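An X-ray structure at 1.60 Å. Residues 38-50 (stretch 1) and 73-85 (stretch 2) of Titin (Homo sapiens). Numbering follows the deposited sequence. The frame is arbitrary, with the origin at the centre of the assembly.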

ATOM      1  N   ALA A  38      -3.477  -3.539  12.502  1.00 23.47           N
ATOM      2  CA  ALA A  38      -3.701  -4.377  11.337  1.00 20.65           C
ATOM      3  C   ALA A  38      -2.420  -5.044  10.875  1.00 22.41           C
ATOM      4  O   ALA A  38      -1.339  -4.459  10.945  1.00 26.43           O
ATOM      5  CB  ALA A  38      -4.267  -3.536  10.196  1.00 24.37           C
ATOM      6  N   GLU A  39      -2.569  -6.272  10.406  1.00 23.27           N
ATOM      7  CA  GLU A  39      -1.541  -6.923   9.598  1.00 25.87           C
ATOM      8  C   GLU A  39      -1.753  -6.402   8.189  1.00 20.94           C
ATOM      9  O   GLU A  39      -2.894  -6.357   7.709  1.00 22.27           O
ATOM     10  CB  GLU A  39      -1.727  -8.437   9.611  1.00 28.52           C
ATOM     11  CG  GLU A  39      -1.503  -9.093  10.958  1.00 55.56           C
ATOM     12  CD  GLU A  39      -0.058  -9.030  11.417  1.00 72.61           C
ATOM     13  OE1 GLU A  39       0.848  -9.102  10.558  1.00 77.60           O
ATOM     14  OE2 GLU A  39       0.170  -8.896  12.638  1.00 79.39           O
ATOM     15  N   VAL A  40      -0.674  -5.991   7.528  1.00 21.17           N
ATOM     16  CA  VAL A  40      -0.793  -5.374   6.216  1.00 17.56           C
ATOM     17  C   VAL A  40      -0.054  -6.220   5.188  1.00 18.81           C
ATOM     18  O   VAL A  40       1.087  -6.650   5.422  1.00 24.58           O
ATOM     19  CB  VAL A  40      -0.219  -3.935   6.227  1.00 17.80           C
ATOM     20  CG1 VAL A  40      -0.381  -3.286   4.877  1.00 22.17           C
ATOM     21  CG2 VAL A  40      -0.945  -3.094   7.299  1.00 22.34           C
ATOM     22  N   LYS A  41      -0.724  -6.490   4.071  1.00 17.66           N
ATOM     23  CA  LYS A  41      -0.064  -7.123   2.929  1.00 17.96           C
ATOM     24  C   LYS A  41      -0.215  -6.240   1.702  1.00 19.58           C
ATOM     25  O   LYS A  41      -1.243  -5.589   1.525  1.00 20.78           O
ATOM     26  CB  LYS A  41      -0.654  -8.511   2.661  1.00 21.29           C
ATOM     27  CG  LYS A  41      -0.398  -9.501   3.779  1.00 29.44           C
ATOM     28  CD  LYS A  41      -0.908 -10.884   3.397  1.00 33.65           C
ATOM     29  CE  LYS A  41      -0.674 -11.892   4.514  1.00 45.39           C
ATOM     30  NZ  LYS A  41       0.766 -11.978   4.869  1.00 58.37           N
ATOM     31  N   TRP A  42       0.813  -6.230   0.850  1.00 18.64           N
ATOM     32  CA  TRP A  42       0.790  -5.412  -0.350  1.00 20.44           C
ATOM     33  C   TRP A  42       0.871  -6.297  -1.575  1.00 21.73           C
ATOM     34  O   TRP A  42       1.542  -7.320  -1.544  1.00 22.40           O
ATOM     35  CB  TRP A  42       1.987  -4.466  -0.355  1.00 20.68           C
ATOM     36  CG  TRP A  42       1.847  -3.272   0.568  1.00 18.82           C
ATOM     37  CD1 TRP A  42       2.294  -3.168   1.850  1.00 21.57           C
ATOM     38  CD2 TRP A  42       1.264  -2.010   0.234  1.00 18.82           C
ATOM     39  NE1 TRP A  42       2.001  -1.911   2.353  1.00 17.97           N
ATOM     40  CE2 TRP A  42       1.371  -1.185   1.375  1.00 17.76           C
ATOM     41  CE3 TRP A  42       0.659  -1.493  -0.917  1.00 19.81           C
ATOM     42  CZ2 TRP A  42       0.910   0.139   1.381  1.00 18.26           C
ATOM     43  CZ3 TRP A  42       0.198  -0.195  -0.903  1.00 22.99           C
ATOM     44  CH2 TRP A  42       0.311   0.601   0.241  1.00 19.10           C
ATOM     45  N   TYR A  43       0.187  -5.892  -2.639  1.00 21.78           N
ATOM     46  CA  TYR A  43       0.140  -6.671  -3.876  1.00 23.66           C
ATOM     47  C   TYR A  43       0.386  -5.785  -5.083  1.00 26.77           C
ATOM     48  O   TYR A  43       0.020  -4.611  -5.093  1.00 25.08           O
ATOM     49  CB  TYR A  43      -1.233  -7.343  -4.024  1.00 27.30           C
ATOM     50  CG  TYR A  43      -1.582  -8.265  -2.888  1.00 24.59           C
ATOM     51  CD1 TYR A  43      -1.422  -9.640  -3.006  1.00 27.52           C
ATOM     52  CD2 TYR A  43      -2.082  -7.759  -1.690  1.00 24.25           C
ATOM     53  CE1 TYR A  43      -1.737 -10.488  -1.956  1.00 25.17           C
ATOM     54  CE2 TYR A  43      -2.397  -8.601  -0.639  1.00 26.81           C
ATOM     55  CZ  TYR A  43      -2.228  -9.959  -0.779  1.00 25.76           C
ATOM     56  OH  TYR A  43      -2.542 -10.799   0.267  1.00 30.48           O
ATOM     57  N   HIS A  44       1.033  -6.355  -6.102  1.00 25.47           N
ATOM     58  CA  HIS A  44       1.184  -5.699  -7.395  1.00 31.31           C
ATOM     59  C   HIS A  44       0.535  -6.587  -8.457  1.00 32.04           C
ATOM     60  O   HIS A  44       0.916  -7.749  -8.630  1.00 34.33           O
ATOM     61  CB  HIS A  44       2.664  -5.480  -7.715  1.00 30.22           C
ATOM     62  CG  HIS A  44       2.916  -4.875  -9.066  1.00 32.05           C
ATOM     63  ND1 HIS A  44       4.057  -5.139  -9.795  1.00 36.59           N
ATOM     64  CD2 HIS A  44       2.188  -4.008  -9.811  1.00 31.40           C
ATOM     65  CE1 HIS A  44       4.016  -4.468 -10.934  1.00 38.99           C
ATOM     66  NE2 HIS A  44       2.890  -3.781 -10.973  1.00 35.38           N
ATOM     67  N   ASN A  45      -0.466  -6.048  -9.147  1.00 31.88           N
ATOM     68  CA  ASN A  45      -1.294  -6.851 -10.046  1.00 32.24           C
ATOM     69  C   ASN A  45      -1.677  -8.228  -9.479  1.00 32.88           C
ATOM     70  O   ASN A  45      -1.600  -9.243 -10.171  1.00 38.21           O
ATOM     71  CB  ASN A  45      -0.616  -6.996 -11.413  1.00 36.30           C
ATOM     72  CG  ASN A  45      -0.454  -5.666 -12.123  1.00 39.83           C
ATOM     73  OD1 ASN A  45      -1.315  -4.791 -12.031  1.00 41.28           O
ATOM     74  ND2 ASN A  45       0.653  -5.507 -12.836  1.00 41.35           N
ATOM     75  N   GLY A  46      -2.080  -8.255  -8.210  1.00 33.44           N
ATOM     76  CA  GLY A  46      -2.606  -9.472  -7.616  1.00 35.15           C
ATOM     77  C   GLY A  46      -1.576 -10.385  -6.981  1.00 38.81           C
ATOM     78  O   GLY A  46      -1.929 -11.411  -6.397  1.00 37.24           O
ATOM     79  N   VAL A  47      -0.304 -10.014  -7.084  1.00 33.02           N
ATOM     80  CA  VAL A  47       0.773 -10.858  -6.575  1.00 34.01           C
ATOM     81  C   VAL A  47       1.406 -10.204  -5.357  1.00 30.89           C
ATOM     82  O   VAL A  47       1.768  -9.029  -5.397  1.00 30.93           O
ATOM     83  CB  VAL A  47       1.858 -11.076  -7.634  1.00 37.79           C
ATOM     84  CG1 VAL A  47       2.937 -12.009  -7.103  1.00 39.70           C
ATOM     85  CG2 VAL A  47       1.247 -11.648  -8.902  1.00 41.80           C
ATOM     86  N   GLU A  48       1.541 -10.958  -4.271  1.00 31.97           N
ATOM     87  CA  GLU A  48       2.054 -10.374  -3.038  1.00 31.11           C
ATOM     88  C   GLU A  48       3.477  -9.856  -3.208  1.00 28.58           C
ATOM     89  O   GLU A  48       4.340 -10.532  -3.785  1.00 30.20           O
ATOM     90  CB  GLU A  48       1.977 -11.360  -1.868  1.00 35.54           C
ATOM     91  CG  GLU A  48       2.402 -10.730  -0.542  1.00 37.37           C
ATOM     92  CD  GLU A  48       2.086 -11.596   0.662  1.00 46.44           C
ATOM     93  OE1 GLU A  48       1.590 -12.725   0.473  1.00 43.45           O
ATOM     94  OE2 GLU A  48       2.326 -11.134   1.801  1.00 51.00           O
ATOM     95  N   LEU A  49       3.703  -8.638  -2.724  1.00 28.88           N
ATOM     96  CA  LEU A  49       5.018  -8.014  -2.750  1.00 31.27           C
ATOM     97  C   LEU A  49       5.811  -8.372  -1.499  1.00 31.22           C
ATOM     98  O   LEU A  49       5.269  -8.410  -0.395  1.00 37.60           O
ATOM     99  CB  LEU A  49       4.896  -6.489  -2.853  1.00 29.08           C
ATOM    100  CG  LEU A  49       4.413  -5.884  -4.172  1.00 29.69           C
ATOM    101  CD1 LEU A  49       4.152  -4.395  -3.988  1.00 30.34           C
ATOM    102  CD2 LEU A  49       5.440  -6.116  -5.285  1.00 30.32           C
ATOM    103  N   GLN A  50       7.097  -8.643  -1.695  1.00 36.45           N
ATOM    104  CA  GLN A  50       8.023  -8.820  -0.592  1.00 38.12           C
ATOM    105  C   GLN A  50       8.987  -7.644  -0.593  1.00 37.47           C
ATOM    106  O   GLN A  50       9.268  -7.068  -1.646  1.00 39.21           O
ATOM    107  CB  GLN A  50       8.811 -10.122  -0.762  1.00 49.72           C
ATOM    108  CG  GLN A  50       8.025 -11.376  -0.414  1.00 62.60           C
ATOM    109  CD  GLN A  50       7.745 -11.488   1.072  1.00 76.32           C
ATOM    110  OE1 GLN A  50       6.741 -10.974   1.568  1.00 81.33           O
ATOM    111  NE2 GLN A  50       8.637 -12.158   1.793  1.00 82.75           N
ATOM    112  N   THR A  73       8.822   0.491 -16.710  1.00 42.93           N
ATOM    113  CA  THR A  73       7.515   0.173 -17.272  1.00 45.63           C
ATOM    114  C   THR A  73       6.874  -1.022 -16.572  1.00 46.83           C
ATOM    115  O   THR A  73       5.660  -1.042 -16.342  1.00 45.99           O
ATOM    116  CB  THR A  73       7.601  -0.091 -18.781  1.00 50.80           C
ATOM    117  OG1 THR A  73       8.149   1.061 -19.432  1.00 55.80           O
ATOM    118  CG2 THR A  73       6.220  -0.381 -19.349  1.00 53.85           C
ATOM    119  N   ASP A  74       7.697  -2.001 -16.212  1.00 43.51           N
ATOM    120  CA  ASP A  74       7.221  -3.220 -15.556  1.00 46.23           C
ATOM    121  C   ASP A  74       6.588  -2.960 -14.191  1.00 41.76           C
ATOM    122  O   ASP A  74       5.890  -3.815 -13.650  1.00 39.13           O
ATOM    123  CB  ASP A  74       8.368  -4.220 -15.398  1.00 49.92           C
ATOM    124  N   ASP A  75       6.847  -1.784 -13.636  1.00 34.95           N
ATOM    125  CA  ASP A  75       6.348  -1.429 -12.310  1.00 31.19           C
ATOM    126  C   ASP A  75       4.960  -0.815 -12.356  1.00 37.08           C
ATOM    127  O   ASP A  75       4.329  -0.611 -11.319  1.00 32.18           O
ATOM    128  CB  ASP A  75       7.327  -0.473 -11.638  1.00 36.18           C
ATOM    129  CG  ASP A  75       8.635  -1.140 -11.303  1.00 42.69           C
ATOM    130  OD1 ASP A  75       8.596  -2.244 -10.715  1.00 38.81           O
ATOM    131  OD2 ASP A  75       9.698  -0.575 -11.639  1.00 40.62           O
ATOM    132  N   SER A  76       4.490  -0.513 -13.560  1.00 35.78           N
ATOM    133  CA  SER A  76       3.154   0.040 -13.737  1.00 38.60           C
ATOM    134  C   SER A  76       2.117  -1.002 -13.355  1.00 36.54           C
ATOM    135  O   SER A  76       2.397  -2.200 -13.352  1.00 38.72           O
ATOM    136  CB  SER A  76       2.938   0.462 -15.194  1.00 47.50           C
ATOM    137  OG  SER A  76       3.915   1.396 -15.615  1.00 43.72           O
ATOM    138  N   GLY A  77       0.913  -0.545 -13.036  1.00 33.99           N
ATOM    139  CA  GLY A  77      -0.178  -1.462 -12.780  1.00 36.49           C
ATOM    140  C   GLY A  77      -0.893  -1.138 -11.492  1.00 33.98           C
ATOM    141  O   GLY A  77      -0.801  -0.016 -10.980  1.00 36.30           O
ATOM    142  N   THR A  78      -1.594  -2.131 -10.957  1.00 30.11           N
ATOM    143  CA  THR A  78      -2.411  -1.948  -9.766  1.00 28.15           C
ATOM    144  C   THR A  78      -1.660  -2.352  -8.511  1.00 32.62           C
ATOM    145  O   THR A  78      -1.138  -3.466  -8.425  1.00 29.41           O
ATOM    146  CB  THR A  78      -3.704  -2.785  -9.866  1.00 30.24           C
ATOM    147  OG1 THR A  78      -4.421  -2.415 -11.053  1.00 36.51           O
ATOM    148  CG2 THR A  78      -4.584  -2.577  -8.640  1.00 30.09           C
ATOM    149  N   TYR A  79      -1.612  -1.444  -7.535  1.00 26.11           N
ATOM    150  CA  TYR A  79      -1.032  -1.749  -6.235  1.00 22.03           C
ATOM    151  C   TYR A  79      -2.150  -1.760  -5.230  1.00 20.81           C
ATOM    152  O   TYR A  79      -2.982  -0.854  -5.227  1.00 27.76           O
ATOM    153  CB  TYR A  79       0.041  -0.726  -5.850  1.00 23.21           C
ATOM    154  CG  TYR A  79       1.298  -0.921  -6.667  1.00 25.44           C
ATOM    155  CD1 TYR A  79       2.324  -1.744  -6.212  1.00 22.32           C
ATOM    156  CD2 TYR A  79       1.436  -0.314  -7.901  1.00 25.18           C
ATOM    157  CE1 TYR A  79       3.470  -1.950  -6.975  1.00 26.50           C
ATOM    158  CE2 TYR A  79       2.582  -0.515  -8.674  1.00 28.04           C
ATOM    159  CZ  TYR A  79       3.589  -1.328  -8.193  1.00 29.25           C
ATOM    160  OH  TYR A  79       4.728  -1.535  -8.940  1.00 32.47           O
ATOM    161  N   ARG A  80      -2.170  -2.797  -4.397  1.00 19.98           N
ATOM    162  CA  ARG A  80      -3.237  -2.956  -3.416  1.00 21.74           C
ATOM    163  C   ARG A  80      -2.672  -3.204  -2.022  1.00 23.81           C
ATOM    164  O   ARG A  80      -1.734  -3.989  -1.856  1.00 22.03           O
ATOM    165  CB  ARG A  80      -4.139  -4.130  -3.829  1.00 21.19           C
ATOM    166  CG  ARG A  80      -5.198  -4.495  -2.787  1.00 20.77           C
ATOM    167  CD  ARG A  80      -5.991  -5.731  -3.192  1.00 23.26           C
ATOM    168  NE  ARG A  80      -6.788  -5.536  -4.399  1.00 27.47           N
ATOM    169  CZ  ARG A  80      -8.059  -5.145  -4.396  1.00 28.12           C
ATOM    170  NH1 ARG A  80      -8.670  -4.873  -3.247  1.00 26.99           N
ATOM    171  NH2 ARG A  80      -8.718  -5.015  -5.542  1.00 34.65           N
ATOM    172  N   ALA A  81      -3.256  -2.543  -1.019  1.00 17.85           N
ATOM    173  CA  ALA A  81      -2.963  -2.834   0.378  1.00 19.51           C
ATOM    174  C   ALA A  81      -4.159  -3.565   0.954  1.00 19.64           C
ATOM    175  O   ALA A  81      -5.297  -3.198   0.667  1.00 20.63           O
ATOM    176  CB  ALA A  81      -2.714  -1.551   1.165  1.00 17.74           C
ATOM    177  N   VAL A  82      -3.901  -4.590   1.756  1.00 15.57           N
ATOM    178  CA  VAL A  82      -4.967  -5.276   2.485  1.00 16.96           C
ATOM    179  C   VAL A  82      -4.639  -5.229   3.970  1.00 20.08           C
ATOM    180  O   VAL A  82      -3.552  -5.647   4.374  1.00 20.08           O
ATOM    181  CB  VAL A  82      -5.085  -6.727   2.037  1.00 21.05           C
ATOM    182  CG1 VAL A  82      -6.194  -7.446   2.813  1.00 23.10           C
ATOM    183  CG2 VAL A  82      -5.343  -6.781   0.533  1.00 24.27           C
ATOM    184  N   CYS A  83      -5.587  -4.757   4.786  1.00 17.85           N
ATOM    185  CA  CYS A  83      -5.371  -4.551   6.217  1.00 19.80           C
ATOM    186  C   CYS A  83      -6.317  -5.445   6.984  1.00 17.21           C
ATOM    187  O   CYS A  83      -7.531  -5.360   6.785  1.00 19.48           O
ATOM    188  CB  CYS A  83      -5.713  -3.116   6.600  1.00 20.02           C
ATOM    189  SG  CYS A  83      -4.777  -1.908   5.642  1.00 21.64           S
ATOM    190  N   THR A  84      -5.779  -6.298   7.847  1.00 15.85           N
ATOM    191  CA  THR A  84      -6.600  -7.310   8.512  1.00 18.13           C
ATOM    192  C   THR A  84      -6.358  -7.344  10.015  1.00 24.39           C
ATOM    193  O   THR A  84      -5.236  -7.220  10.486  1.00 23.09           O
ATOM    194  CB  THR A  84      -6.294  -8.716   7.942  1.00 21.50           C
ATOM    195  OG1 THR A  84      -6.496  -8.713   6.521  1.00 23.92           O
ATOM    196  CG2 THR A  84      -7.200  -9.778   8.568  1.00 29.89           C
ATOM    197  N   ASN A  85      -7.431  -7.509  10.772  1.00 20.37           N
ATOM    198  CA  ASN A  85      -7.309  -7.954  12.152  1.00 21.07           C
ATOM    199  C   ASN A  85      -8.448  -8.933  12.443  1.00 21.43           C
ATOM    200  O   ASN A  85      -9.218  -9.278  11.542  1.00 20.96           O
ATOM    201  CB  ASN A  85      -7.220  -6.778  13.151  1.00 22.56           C
ATOM    202  CG  ASN A  85      -8.529  -6.013  13.308  1.00 21.84           C
ATOM    203  OD1 ASN A  85      -9.579  -6.442  12.834  1.00 21.79           O
ATOM    204  ND2 ASN A  85      -8.467  -4.868  13.999  1.00 21.91           N
TER
HETATM  205  O   HOH W   1      -4.232  -5.131 -12.390  1.00 47.67           O
HETATM  206  O   HOH W   2      -2.573  -5.633  -6.865  1.00 30.81           O

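The imidazole of H44 lies flat against the phenol ring of Y79, an offset stack with planes 2° apart and centroids separated by 4.3 Å, while its edge reaches the turn preceding the second strand. There H44 NE2 donates to S76 O at 2.9 Å, so the ring is held by both a face and an edge. Y79 is itself anchored, its OH donating to D75 O at 2.6 Å.

N45 continues this end of the contact by closing a ring of hydrogen bonds with T78: N45 N donates to T78 O (2.8 Å), and T78 N to N45 OD1 (2.9 Å), the side chain standing in for a strand carbonyl. G77 leaves room for this arrangement, since a CB there would lie 2.6 Å from N45 OD1. A water bridges N45 OD1 and T78 OG1, 3.0 Å from each.

Between these features and the far end runs a regular antiparallel ladder, in which E39 with T84, K41 with V82 and Y43 with R80 form reciprocal backbone pairs; Y43 N, for example, donates to R80 O at 2.8 Å. On the face shared by V40, W42 and H44, A81 CB sits 3.7 Å from the centroid of the W42 six-membered ring, almost on its normal. On the other face, Y43 CE2 packs against V82 CG2 at 3.7 Å.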